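Leucyl-trna synthetase (Plasmodium falciparum, PDB 5FOD) attaches leucine to its tRNA at the expense of ATP, its editing domain, the part studied here, probably deacylating wrongly charged tRNA. Local coordinates at residues E7-K12 with Q329-N334; N27-S32 with T61-F66; L96-A101 with K325-N330; L209-I214 with S230-A235. The protein carries 1 engineered substitution. One frame throughout, in Å; residues are numbered along the deposited sequence.

Interaction 1. Residues E7-K12 with Q329-N334; sequences EYTLIK and QNIIRN
The methyl of Thr-9 meets two consecutive isoleucines of the helix, Ile-331 and Ile-332. All the side-chain packing is apolar. With OG1 turned to chi1 -57°, the methyl CG2 stands trans to the backbone N and points across to CG2 of Ile-331, at 4.2 Å. It also faces CD1 of Ile-332 at 4.3 Å. Ile-331 points toward the strand and offers its short branch, CG2, whereas Ile-332 starts out along the flank of the helix and is brought back by its long branch, where a bend at CG1 (chi2 53°) turns CD1 to the strand.

The arrangement is that of an alpha helix covering a beta-sheet: the last turn of helix 320-333 passes over strand 7-15, the local axes 9.6 Å apart and inclined at 48°. That strand is an inner one, since Thr-9 and Ile-11 pair with strand 88-95 while Tyr-8 and Leu-10 pair with strand 337-341.

The backbone contributes one loose approach, Leu-10 O to CG2 of Ile-331 at 4.4 Å. Polar links are left to the surroundings. Lys-12 NZ makes a salt bridge with Asp-122 and a hydrogen bond to the carbonyl of Leu-335, just beyond the helix, and Ile-332 O is bonded to His-127.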
loop_
_atom_site.group_PDB
_atom_site.type_symbol
_atom_site.label_atom_id
_atom_site.label_comp_id
_atom_site.label_asym_id
_atom_site.label_seq_id
_atom_site.Cartn_x
_atom_site.Cartn_y
_atom_site.Cartn_z
ATOM N N GLU A 7 -5.222 -12.555 9.543
ATOM C CA GLU A 7 -5.898 -11.254 9.496
ATOM C C GLU A 7 -4.868 -10.123 9.302
ATOM O O GLU A 7 -3.863 -10.072 9.986
ATOM C CB GLU A 7 -6.721 -11.048 10.764
ATOM C CG GLU A 7 -7.718 -9.888 10.708
ATOM C CD GLU A 7 -8.513 -9.733 12.012
ATOM O OE1 GLU A 7 -7.973 -9.198 13.014
ATOM O OE2 GLU A 7 -9.691 -10.145 12.033
ATOM N N TYR A 8 -5.098 -9.270 8.316
ATOM C CA TYR A 8 -4.230 -8.129 8.011
ATOM C C TYR A 8 -5.047 -6.885 8.243
ATOM O O TYR A 8 -6.275 -6.907 8.124
ATOM C CB TYR A 8 -3.791 -8.163 6.547
ATOM C CG TYR A 8 -2.941 -9.353 6.144
ATOM C CD1 TYR A 8 -3.530 -10.565 5.768
ATOM C CD2 TYR A 8 -1.541 -9.274 6.169
ATOM C CE1 TYR A 8 -2.750 -11.642 5.389
ATOM C CE2 TYR A 8 -0.743 -10.359 5.833
ATOM C CZ TYR A 8 -1.357 -11.533 5.434
ATOM O OH TYR A 8 -0.578 -12.609 5.081
ATOM N N THR A 9 -4.349 -5.801 8.562
ATOM C CA THR A 9 -4.921 -4.467 8.577
ATOM C C THR A 9 -4.498 -3.790 7.320
ATOM O O THR A 9 -3.302 -3.648 7.036
ATOM C CB THR A 9 -4.485 -3.617 9.762
ATOM O OG1 THR A 9 -4.817 -4.313 10.952
ATOM C CG2 THR A 9 -5.233 -2.267 9.762
ATOM N N LEU A 10 -5.483 -3.365 6.571
ATOM C CA LEU A 10 -5.222 -2.585 5.390
ATOM C C LEU A 10 -5.268 -1.121 5.768
ATOM O O LEU A 10 -6.184 -0.690 6.494
ATOM C CB LEU A 10 -6.234 -2.897 4.284
ATOM C CG LEU A 10 -6.259 -4.379 3.889
ATOM C CD1 LEU A 10 -7.153 -4.455 2.645
ATOM C CD2 LEU A 10 -4.873 -5.024 3.616
ATOM N N ILE A 11 -4.321 -0.347 5.272
ATOM C CA ILE A 11 -4.296 1.084 5.571
ATOM C C ILE A 11 -4.508 1.803 4.292
ATOM O O ILE A 11 -3.906 1.462 3.296
ATOM C CB ILE A 11 -3.014 1.536 6.272
ATOM C CG1 ILE A 11 -2.859 0.793 7.601
ATOM C CG2 ILE A 11 -3.158 3.019 6.647
ATOM C CD1 ILE A 11 -1.484 0.874 8.195
ATOM N N LYS A 12 -5.442 2.777 4.310
ATOM C CA LYS A 12 -5.652 3.647 3.156
ATOM C C LYS A 12 -4.461 4.566 2.926
ATOM O O LYS A 12 -4.192 5.529 3.670
ATOM C CB LYS A 12 -6.977 4.435 3.272
ATOM C CG LYS A 12 -8.200 3.526 3.302
ATOM C CD LYS A 12 -9.457 4.343 3.564
ATOM C CE LYS A 12 -10.657 3.457 3.643
ATOM N NZ LYS A 12 -11.820 4.302 3.995
ATOM N N GLN A 329 -8.578 -1.440 15.978
ATOM C CA GLN A 329 -9.906 -0.943 16.278
ATOM C C GLN A 329 -10.051 0.494 15.822
ATOM O O GLN A 329 -11.016 0.806 15.144
ATOM C CB GLN A 329 -10.257 -1.090 17.777
ATOM C CG GLN A 329 -10.527 -2.513 18.273
ATOM C CD GLN A 329 -10.678 -2.582 19.804
ATOM O OE1 GLN A 329 -10.859 -1.556 20.491
ATOM N NE2 GLN A 329 -10.599 -3.789 20.344
ATOM N N ASN A 330 -9.105 1.351 16.199
ATOM C CA ASN A 330 -9.111 2.787 15.855
ATOM C C ASN A 330 -9.082 3.077 14.361
ATOM O O ASN A 330 -9.836 3.924 13.848
ATOM C CB ASN A 330 -7.893 3.494 16.471
ATOM C CG ASN A 330 -8.131 4.018 17.882
ATOM O OD1 ASN A 330 -9.150 4.644 18.169
ATOM N ND2 ASN A 330 -7.129 3.847 18.749
ATOM N N ILE A 331 -8.196 2.373 13.658
ATOM C CA ILE A 331 -8.062 2.514 12.246
ATOM C C ILE A 331 -9.373 2.161 11.596
ATOM O O ILE A 331 -9.805 2.828 10.670
ATOM C CB ILE A 331 -6.913 1.629 11.674
ATOM C CG1 ILE A 331 -5.585 2.171 12.158
ATOM C CG2 ILE A 331 -6.970 1.565 10.133
ATOM C CD1 ILE A 331 -4.376 1.306 11.906
ATOM N N ILE A 332 -10.000 1.096 12.044
ATOM C CA ILE A 332 -11.233 0.648 11.387
ATOM C C ILE A 332 -12.383 1.593 11.692
ATOM O O ILE A 332 -13.169 1.955 10.800
ATOM C CB ILE A 332 -11.547 -0.821 11.756
ATOM C CG1 ILE A 332 -10.896 -1.773 10.747
ATOM C CG2 ILE A 332 -13.048 -1.106 11.735
ATOM C CD1 ILE A 332 -9.423 -1.596 10.515
ATOM N N ARG A 333 -12.437 2.048 12.935
ATOM C CA ARG A 333 -13.472 2.979 13.387
ATOM C C ARG A 333 -13.375 4.345 12.706
ATOM O O ARG A 333 -14.384 4.926 12.293
ATOM C CB ARG A 333 -13.363 3.108 14.917
ATOM C CG ARG A 333 -14.592 3.654 15.605
ATOM C CD ARG A 333 -14.360 3.766 17.102
ATOM N NE ARG A 333 -13.365 4.814 17.367
ATOM C CZ ARG A 333 -12.129 4.651 17.860
ATOM N NH1 ARG A 333 -11.654 3.448 18.230
ATOM N NH2 ARG A 333 -11.350 5.736 18.010
ATOM N N ASN A 334 -12.148 4.859 12.578
ATOM C CA ASN A 334 -11.868 6.135 11.871
ATOM C C ASN A 334 -11.919 6.082 10.350
ATOM O O ASN A 334 -11.601 7.061 9.698
ATOM C CB ASN A 334 -10.526 6.710 12.321
ATOM C CG ASN A 334 -10.516 7.070 13.814
ATOM O OD1 ASN A 334 -11.489 7.581 14.338
ATOM N ND2 ASN A 334 -9.430 6.771 14.492
#

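Interaction 2. Residues N27-S32 with T61-F66; sequences NSIRSS and TFFTDF
Ser-32 lays its CB over one face of the Phe-62 ring, a CH-pi contact in which CB stands 3.9 Å from the ring centroid and 30° off the normal. The overlap is displaced toward the root of the ring, for the nearest ring atom to CB is CG, at 3.5 Å. This is helix-on-loop packing at the periphery of the editing domain: an irregular segment, 61-66, lies against helix 18-35, and the chain returns to that helix after a linker whose residues 40-59 are not modelled. Two neighbouring phenylalanines make the return contact. While Phe-62 takes the methylene of Ser-32 on its face, Phe-63 presents the edge of its ring to the hydroxyl of the same serine, with OG close to the ring plane and 3.4 Å from CE2.

One helical turn earlier, Ile-29 brings CD1 to within 3.8 Å of CD2 of Phe-63; the two side chains cross at about a right angle. Both aromatic rings have further partners. Phe-63 packs edge-to-face with Trp-78, which also touches Ile-29, and Phe-62 forms a cation-pi pair with Lys-185 of strand 182-187. The serine hydroxyl is tied back to its own helix: with OG set between the backbone N and the carbonyl carbon (chi1 85°), Ser-32 OG donates to Ile-29 O over 3.2 Å.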
loop_
_atom_site.group_PDB
_atom_site.type_symbol
_atom_site.label_atom_id
_atom_site.label_comp_id
_atom_site.label_asym_id
_atom_site.label_seq_id
_atom_site.Cartn_x
_atom_site.Cartn_y
_atom_site.Cartn_z
ATOM N N ASN A 27 -1.378 7.255 -19.773
ATOM C CA ASN A 27 -0.275 6.622 -20.519
ATOM C C ASN A 27 -0.501 5.105 -20.567
ATOM O O ASN A 27 -0.278 4.463 -21.589
ATOM C CB ASN A 27 1.102 6.872 -19.867
ATOM C CG ASN A 27 1.643 8.275 -20.120
ATOM O OD1 ASN A 27 1.343 8.915 -21.130
ATOM N ND2 ASN A 27 2.479 8.747 -19.206
ATOM N N SER A 28 -0.949 4.542 -19.451
ATOM C CA SER A 28 -1.273 3.130 -19.410
ATOM C C SER A 28 -2.420 2.769 -20.336
ATOM O O SER A 28 -2.327 1.746 -21.006
ATOM C CB SER A 28 -1.555 2.627 -18.002
ATOM O OG SER A 28 -0.390 2.770 -17.225
ATOM N N ILE A 29 -3.502 3.552 -20.354
ATOM C CA ILE A 29 -4.573 3.270 -21.295
ATOM C C ILE A 29 -4.039 3.254 -22.754
ATOM O O ILE A 29 -4.327 2.313 -23.512
ATOM C CB ILE A 29 -5.774 4.226 -21.178
ATOM C CG1 ILE A 29 -6.465 4.158 -19.801
ATOM C CG2 ILE A 29 -6.802 3.954 -22.281
ATOM C CD1 ILE A 29 -7.153 2.848 -19.468
ATOM N N ARG A 30 -3.264 4.274 -23.112
ATOM C CA ARG A 30 -2.730 4.417 -24.447
ATOM C C ARG A 30 -1.728 3.256 -24.756
ATOM O O ARG A 30 -1.724 2.694 -25.844
ATOM C CB ARG A 30 -2.059 5.775 -24.613
ATOM C CG ARG A 30 -2.999 6.932 -24.934
ATOM C CD ARG A 30 -2.244 8.182 -25.419
ATOM N NE ARG A 30 -1.394 8.638 -24.336
ATOM C CZ ARG A 30 -1.762 9.462 -23.359
ATOM N NH1 ARG A 30 -2.955 10.033 -23.347
ATOM N NH2 ARG A 30 -0.879 9.754 -22.415
ATOM N N SER A 31 -0.894 2.891 -23.799
ATOM C CA SER A 31 0.054 1.796 -24.053
ATOM C C SER A 31 -0.706 0.498 -24.291
ATOM O O SER A 31 -0.342 -0.288 -25.167
ATOM C CB SER A 31 0.969 1.609 -22.863
ATOM O OG SER A 31 0.165 1.069 -21.813
ATOM N N SER A 32 -1.767 0.258 -23.535
ATOM C CA SER A 32 -2.479 -1.027 -23.629
ATOM C C SER A 32 -3.339 -1.132 -24.911
ATOM O O SER A 32 -3.422 -2.211 -25.513
ATOM C CB SER A 32 -3.282 -1.328 -22.368
ATOM O OG SER A 32 -4.545 -0.724 -22.382
ATOM N N THR A 61 -6.677 -7.971 -21.099
ATOM C CA THR A 61 -6.899 -7.983 -19.647
ATOM C C THR A 61 -6.536 -6.670 -18.903
ATOM O O THR A 61 -6.544 -6.650 -17.651
ATOM C CB THR A 61 -6.101 -9.155 -19.026
ATOM O OG1 THR A 61 -4.716 -9.022 -19.376
ATOM C CG2 THR A 61 -6.608 -10.503 -19.539
ATOM N N PHE A 62 -6.250 -5.584 -19.641
ATOM C CA PHE A 62 -5.697 -4.365 -19.021
ATOM C C PHE A 62 -6.756 -3.502 -18.347
ATOM O O PHE A 62 -6.540 -2.984 -17.245
ATOM C CB PHE A 62 -4.892 -3.548 -20.022
ATOM C CG PHE A 62 -3.543 -4.148 -20.359
ATOM C CD1 PHE A 62 -2.450 -4.003 -19.484
ATOM C CD2 PHE A 62 -3.348 -4.820 -21.573
ATOM C CE1 PHE A 62 -1.221 -4.550 -19.808
ATOM C CE2 PHE A 62 -2.111 -5.348 -21.909
ATOM C CZ PHE A 62 -1.051 -5.231 -21.015
ATOM N N PHE A 63 -7.900 -3.380 -19.001
ATOM C CA PHE A 63 -9.072 -2.744 -18.418
ATOM C C PHE A 63 -10.358 -3.366 -18.949
ATOM O O PHE A 63 -10.408 -3.800 -20.107
ATOM C CB PHE A 63 -9.020 -1.219 -18.694
ATOM C CG PHE A 63 -9.046 -0.834 -20.153
ATOM C CD1 PHE A 63 -10.251 -0.668 -20.821
ATOM C CD2 PHE A 63 -7.866 -0.567 -20.848
ATOM C CE1 PHE A 63 -10.294 -0.282 -22.159
ATOM C CE2 PHE A 63 -7.888 -0.169 -22.179
ATOM C CZ PHE A 63 -9.115 -0.025 -22.844
ATOM N N THR A 64 -11.393 -3.409 -18.114
ATOM C CA THR A 64 -12.697 -3.930 -18.526
ATOM C C THR A 64 -13.236 -3.108 -19.714
ATOM O O THR A 64 -13.297 -1.899 -19.660
ATOM C CB THR A 64 -13.691 -3.873 -17.395
ATOM O OG1 THR A 64 -13.175 -4.564 -16.255
ATOM C CG2 THR A 64 -15.063 -4.474 -17.825
ATOM N N ASP A 65 -13.591 -3.778 -20.816
ATOM C CA ASP A 65 -14.017 -3.081 -22.019
ATOM C C ASP A 65 -15.375 -2.412 -21.863
ATOM O O ASP A 65 -16.230 -2.899 -21.146
ATOM C CB ASP A 65 -14.038 -4.005 -23.241
ATOM C CG ASP A 65 -12.717 -4.014 -23.971
ATOM O OD1 ASP A 65 -12.284 -2.926 -24.434
ATOM O OD2 ASP A 65 -12.098 -5.095 -24.064
ATOM N N PHE A 66 -15.539 -1.317 -22.585
ATOM C CA PHE A 66 -16.717 -0.508 -22.549
ATOM C C PHE A 66 -17.582 -0.930 -23.733
ATOM O O PHE A 66 -17.077 -0.955 -24.856
ATOM C CB PHE A 66 -16.340 0.974 -22.649
ATOM C CG PHE A 66 -15.710 1.526 -21.389
ATOM C CD1 PHE A 66 -16.497 1.892 -20.306
ATOM C CD2 PHE A 66 -14.330 1.644 -21.286
ATOM C CE1 PHE A 66 -15.924 2.408 -19.159
ATOM C CE2 PHE A 66 -13.749 2.140 -20.134
ATOM C CZ PHE A 66 -14.539 2.522 -19.065
#

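Interaction 3. Residues L96-A101 with K325-N330; sequences LKPETA and KLAKQN
The flat peptide group joining Pro-98 to Glu-99 carries the methyl of Ala-327 on one face. CB of Ala-327 stands almost directly above Glu-99 N, at 3.6 Å, and its distance to Pro-98 C is 3.9 Å. The peptide belongs to a 3-10 segment that begins at Pro-98 and is seated on the side of helix 320-333. Its sequence, TLKPET when counted from Thr-95, resembles, and probably corresponds to, the threonine-rich region of the editing site in other leucyl-tRNA synthetases. Beside the peptide, the proline ring meets the helix at one corner, where its CG touches CG of Lys-328 at 3.8 Å.

The seat is close because the helix offers only a methyl there: the CA atoms of Glu-99 and Ala-327 are 5.1 Å apart. Glu-99 adds its own CB to the apolar contact, 3.9 Å from CB of Ala-327, before the chain bends at chi2 (-73°) and carries the carboxylate off to a salt bridge with Arg-324, one helical turn before Lys-328.

Lys-328 passes Pro-98 at a slant with its aliphatic part. Beyond CG the chain is extended, and the ammonium forms a salt bridge with Glu-7, near the N terminus of the chain. The turn itself is closed by Lys-97 O, which accepts both from Thr-100 N and from Thr-100 OG1, the hydroxyl lying in the carbonyl plane at 2.7 Å.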
loop_
_atom_site.group_PDB
_atom_site.type_symbol
_atom_site.label_atom_id
_atom_site.label_comp_id
_atom_site.label_asym_id
_atom_site.label_seq_id
_atom_site.Cartn_x
_atom_site.Cartn_y
_atom_site.Cartn_z
ATOM N N LEU A 96 0.768 -6.129 9.465
ATOM C CA LEU A 96 0.440 -6.928 10.632
ATOM C C LEU A 96 0.857 -6.156 11.888
ATOM O O LEU A 96 0.751 -6.665 13.002
ATOM C CB LEU A 96 1.152 -8.281 10.568
ATOM C CG LEU A 96 0.792 -9.250 9.454
ATOM C CD1 LEU A 96 1.728 -10.460 9.511
ATOM C CD2 LEU A 96 -0.646 -9.684 9.628
ATOM N N LYS A 97 1.388 -4.940 11.727
ATOM C CA LYS A 97 1.763 -4.123 12.888
ATOM C C LYS A 97 1.122 -2.723 12.708
ATOM O O LYS A 97 1.808 -1.744 12.510
ATOM C CB LYS A 97 3.281 -3.978 12.977
ATOM C CG LYS A 97 4.114 -5.258 12.948
ATOM C CD LYS A 97 5.562 -4.853 13.223
ATOM C CE LYS A 97 6.561 -5.900 12.795
ATOM N NZ LYS A 97 7.945 -5.332 12.851
ATOM N N PRO A 98 -0.200 -2.647 12.740
ATOM C CA PRO A 98 -0.890 -1.371 12.498
ATOM C C PRO A 98 -0.536 -0.316 13.538
ATOM O O PRO A 98 -0.564 0.902 13.207
ATOM C CB PRO A 98 -2.388 -1.724 12.623
ATOM C CG PRO A 98 -2.395 -2.987 13.471
ATOM C CD PRO A 98 -1.152 -3.730 13.032
ATOM N N GLU A 99 -0.179 -0.744 14.757
ATOM C CA GLU A 99 0.313 0.187 15.771
ATOM C C GLU A 99 1.597 0.993 15.389
ATOM O O GLU A 99 1.942 1.887 16.133
ATOM C CB GLU A 99 0.537 -0.488 17.153
ATOM C CG GLU A 99 1.799 -1.362 17.257
ATOM C CD GLU A 99 1.706 -2.686 16.501
ATOM O OE1 GLU A 99 0.630 -3.051 15.969
ATOM O OE2 GLU A 99 2.722 -3.406 16.423
ATOM N N THR A 100 2.294 0.666 14.289
ATOM C CA THR A 100 3.515 1.359 13.843
ATOM C C THR A 100 3.248 2.403 12.715
ATOM O O THR A 100 4.192 3.055 12.252
ATOM C CB THR A 100 4.601 0.372 13.305
ATOM O OG1 THR A 100 4.106 -0.325 12.146
ATOM C CG2 THR A 100 5.072 -0.607 14.333
ATOM N N ALA A 101 1.977 2.606 12.358
ATOM C CA ALA A 101 1.593 3.370 11.186
ATOM C C ALA A 101 2.007 4.857 11.271
ATOM O O ALA A 101 2.265 5.512 10.269
ATOM C CB ALA A 101 0.104 3.213 10.959
ATOM N N LYS A 325 -4.218 -4.382 19.341
ATOM C CA LYS A 325 -5.685 -4.440 19.329
ATOM C C LYS A 325 -6.316 -3.059 19.144
ATOM O O LYS A 325 -7.124 -2.881 18.241
ATOM C CB LYS A 325 -6.251 -5.018 20.637
ATOM C CG LYS A 325 -6.191 -6.518 20.814
ATOM C CD LYS A 325 -6.829 -6.897 22.167
ATOM C CE LYS A 325 -6.766 -8.408 22.481
ATOM N NZ LYS A 325 -5.451 -8.898 23.024
ATOM N N LEU A 326 -5.940 -2.099 19.979
ATOM C CA LEU A 326 -6.513 -0.758 19.971
ATOM C C LEU A 326 -6.271 -0.102 18.614
ATOM O O LEU A 326 -7.169 0.520 18.098
ATOM C CB LEU A 326 -5.951 0.159 21.074
ATOM C CG LEU A 326 -6.146 -0.129 22.599
ATOM C CD1 LEU A 326 -5.776 1.134 23.374
ATOM C CD2 LEU A 326 -7.540 -0.548 23.026
ATOM N N ALA A 327 -5.074 -0.272 18.048
ATOM C CA ALA A 327 -4.706 0.315 16.734
ATOM C C ALA A 327 -5.574 -0.168 15.609
ATOM O O ALA A 327 -6.124 0.664 14.881
ATOM C CB ALA A 327 -3.232 0.076 16.394
ATOM N N LYS A 328 -5.776 -1.478 15.508
ATOM C CA LYS A 328 -6.742 -2.062 14.582
ATOM C C LYS A 328 -8.083 -1.432 14.737
ATOM O O LYS A 328 -8.655 -0.941 13.756
ATOM C CB LYS A 328 -6.951 -3.572 14.783
ATOM C CG LYS A 328 -5.819 -4.422 14.324
ATOM C CD LYS A 328 -6.267 -5.868 14.210
ATOM C CE LYS A 328 -5.067 -6.781 14.249
ATOM N NZ LYS A 328 -5.370 -7.998 13.468
ATOM N N GLN A 329 -8.578 -1.440 15.978
ATOM C CA GLN A 329 -9.906 -0.943 16.278
ATOM C C GLN A 329 -10.051 0.494 15.822
ATOM O O GLN A 329 -11.016 0.806 15.144
ATOM C CB GLN A 329 -10.257 -1.090 17.777
ATOM C CG GLN A 329 -10.527 -2.513 18.273
ATOM C CD GLN A 329 -10.678 -2.582 19.804
ATOM O OE1 GLN A 329 -10.859 -1.556 20.491
ATOM N NE2 GLN A 329 -10.599 -3.789 20.344
ATOM N N ASN A 330 -9.105 1.351 16.199
ATOM C CA ASN A 330 -9.111 2.787 15.855
ATOM C C ASN A 330 -9.082 3.077 14.361
ATOM O O ASN A 330 -9.836 3.924 13.848
ATOM C CB ASN A 330 -7.893 3.494 16.471
ATOM C CG ASN A 330 -8.131 4.018 17.882
ATOM O OD1 ASN A 330 -9.150 4.644 18.169
ATOM N ND2 ASN A 330 -7.129 3.847 18.749
#

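Interaction 4. Residues L209-I214 with S230-A235; sequences LPMTTI and STDDYA
Met-211, reached once Leu-209 and Pro-210 have completed strand 206-210, carries the contact with its terminal methyl. In this editing domain the strand end meets the first turn of helix 231-242, which probably lies by the editing pocket, as in relatives; a type I turn, Met-211 to Ile-214, and strand 222-225 come between them. Along the strand, Leu-209 rests on Leu-237 and Ile-240 of this helix, and Pro-210 on Ile-240.

From Met-211 the side chain is extended, with CG anti to the backbone N (chi1 -177°), until chi3 bends it and brings CE among oxygen atoms. Asp-232 O lies 3.8 Å from CE. The carboxylate of the same residue contributes OD2 at 4.1 Å, and OD1 of Asp-233 comes to 4.0 Å, the methionine and Asp-233 side chains crossing at about a right angle. The methyl next to sulfur is slightly polarised, which may suit such a setting, although the distances are those of loose packing. Phe-108 touches both Met-211 and Asp-233.

Further on, Thr-212 is hydrogen-bonded to Tyr-288 through its hydroxyl. Ile-214 N closes the turn on Met-211 O by a weak bond of 3.5 Å. Across the contact, Asp-233 N donates to the N-cap, Ser-230 OG, a tentative bond because that serine has two modelled conformers. The Asp-233 carboxylate is held from elsewhere, OD2 accepting from Val-226 N.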
loop_
_atom_site.group_PDB
_atom_site.type_symbol
_atom_site.label_atom_id
_atom_site.label_comp_id
_atom_site.label_asym_id
_atom_site.label_seq_id
_atom_site.Cartn_x
_atom_site.Cartn_y
_atom_site.Cartn_z
ATOM N N LEU A 209 8.404 3.408 -3.184
ATOM C CA LEU A 209 9.697 2.818 -3.471
ATOM C C LEU A 209 9.570 1.378 -3.880
ATOM O O LEU A 209 8.691 0.673 -3.401
ATOM C CB LEU A 209 10.566 2.819 -2.205
ATOM C CG LEU A 209 10.935 4.131 -1.587
ATOM C CD1 LEU A 209 11.798 3.884 -0.346
ATOM C CD2 LEU A 209 11.657 4.984 -2.581
ATOM N N PRO A 210 10.558 0.873 -4.618
ATOM C CA PRO A 210 10.430 -0.513 -5.058
ATOM C C PRO A 210 10.912 -1.585 -4.038
ATOM O O PRO A 210 11.935 -1.421 -3.418
ATOM C CB PRO A 210 11.257 -0.496 -6.342
ATOM C CG PRO A 210 12.372 0.457 -6.053
ATOM C CD PRO A 210 11.693 1.564 -5.269
ATOM N N MET A 211 10.176 -2.665 -3.856
ATOM C CA MET A 211 10.640 -3.787 -3.011
ATOM C C MET A 211 10.320 -5.067 -3.763
ATOM O O MET A 211 9.158 -5.479 -3.837
ATOM C CB MET A 211 9.968 -3.735 -1.617
ATOM C CG MET A 211 10.409 -4.785 -0.598
ATOM S SD MET A 211 9.370 -4.706 0.891
ATOM C CE MET A 211 10.569 -4.225 2.138
ATOM N N THR A 212 11.347 -5.693 -4.343
ATOM C CA THR A 212 11.155 -6.881 -5.172
ATOM C C THR A 212 10.842 -8.161 -4.404
ATOM O O THR A 212 10.506 -9.189 -5.026
ATOM C CB THR A 212 12.390 -7.178 -6.047
ATOM O OG1 THR A 212 13.553 -7.386 -5.209
ATOM C CG2 THR A 212 12.645 -6.073 -6.970
ATOM N N THR A 213 10.943 -8.131 -3.075
ATOM C CA THR A 213 10.664 -9.303 -2.250
ATOM C C THR A 213 9.219 -9.396 -1.826
ATOM O O THR A 213 8.822 -10.383 -1.258
ATOM C CB THR A 213 11.544 -9.290 -1.015
ATOM O OG1 THR A 213 11.343 -8.071 -0.294
ATOM C CG2 THR A 213 12.967 -9.377 -1.465
ATOM N N ILE A 214 8.391 -8.389 -2.127
ATOM C CA ILE A 214 6.945 -8.491 -1.825
ATOM C C ILE A 214 6.379 -9.647 -2.632
ATOM O O ILE A 214 6.563 -9.693 -3.862
ATOM C CB ILE A 214 6.228 -7.181 -2.276
ATOM C CG1 ILE A 214 6.572 -6.064 -1.299
ATOM C CG2 ILE A 214 4.714 -7.325 -2.423
ATOM C CD1 ILE A 214 6.110 -4.701 -1.799
ATOM N N SER A 230 10.809 -2.107 11.692
ATOM C CA SER A 230 10.834 -3.340 10.895
ATOM C C SER A 230 12.206 -3.522 10.290
ATOM O O SER A 230 12.686 -2.610 9.561
ATOM C CB SER A 230 9.850 -3.263 9.724
ATOM O OG SER A 230 10.236 -4.123 8.647
ATOM N N THR A 231 12.827 -4.671 10.540
ATOM C CA THR A 231 14.120 -4.925 9.901
ATOM C C THR A 231 14.025 -5.127 8.390
ATOM O O THR A 231 14.926 -4.706 7.666
ATOM C CB THR A 231 14.813 -6.116 10.550
ATOM O OG1 THR A 231 15.084 -5.770 11.908
ATOM C CG2 THR A 231 16.135 -6.415 9.849
ATOM N N ASP A 232 13.006 -5.757 7.840
ATOM C CA ASP A 232 13.098 -5.829 6.368
ATOM C C ASP A 232 12.889 -4.492 5.689
ATOM O O ASP A 232 13.453 -4.273 4.623
ATOM C CB ASP A 232 12.264 -6.886 5.692
ATOM C CG ASP A 232 10.827 -6.679 5.859
ATOM O OD1 ASP A 232 10.443 -6.088 6.908
ATOM O OD2 ASP A 232 10.089 -7.141 4.938
ATOM N N ASP A 233 12.083 -3.628 6.307
ATOM C CA ASP A 233 11.816 -2.301 5.786
ATOM C C ASP A 233 13.110 -1.511 5.855
ATOM O O ASP A 233 13.459 -0.884 4.935
ATOM C CB ASP A 233 10.737 -1.570 6.609
ATOM C CG ASP A 233 9.312 -2.158 6.427
ATOM O OD1 ASP A 233 9.095 -3.096 5.626
ATOM O OD2 ASP A 233 8.376 -1.626 7.078
ATOM N N TYR A 234 13.791 -1.554 6.994
ATOM C CA TYR A 234 15.079 -0.934 7.151
ATOM C C TYR A 234 16.063 -1.442 6.117
ATOM O O TYR A 234 16.804 -0.678 5.585
ATOM C CB TYR A 234 15.616 -1.171 8.572
ATOM C CG TYR A 234 16.878 -0.417 8.845
ATOM C CD1 TYR A 234 16.839 0.899 9.314
ATOM C CD2 TYR A 234 18.133 -0.983 8.562
ATOM C CE1 TYR A 234 18.002 1.628 9.481
ATOM C CE2 TYR A 234 19.310 -0.260 8.760
ATOM C CZ TYR A 234 19.237 1.037 9.216
ATOM O OH TYR A 234 20.355 1.774 9.425
ATOM N N ALA A 235 16.087 -2.740 5.858
ATOM C CA ALA A 235 17.017 -3.327 4.902
ATOM C C ALA A 235 16.767 -2.819 3.498
ATOM O O ALA A 235 17.700 -2.548 2.764
ATOM C CB ALA A 235 16.909 -4.839 4.934
#

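In the fold
From the N terminus, strand 7-15 enters the central sheet, and interaction 1 later brings helix 320-333 onto it, closing a loop that spans nearly the whole chain and encloses interactions 2 and 4, while interaction 3 ends on the same helix and shares Gln-329 and Asn-330 with it. Interaction 2 closes first, a short local loop tying helix 18-35 to the segment before helix 71-77, on the other side of the chain's centre. Interaction 3 opens after it, at the end of strand 88-95, and touches interaction 1 where Leu-96 packs on Tyr-8. Interaction 4 lies within the loop of interaction 3 and joins strand 206-210 to helix 231-242, with Lys-97 packing on Ser-230 between them.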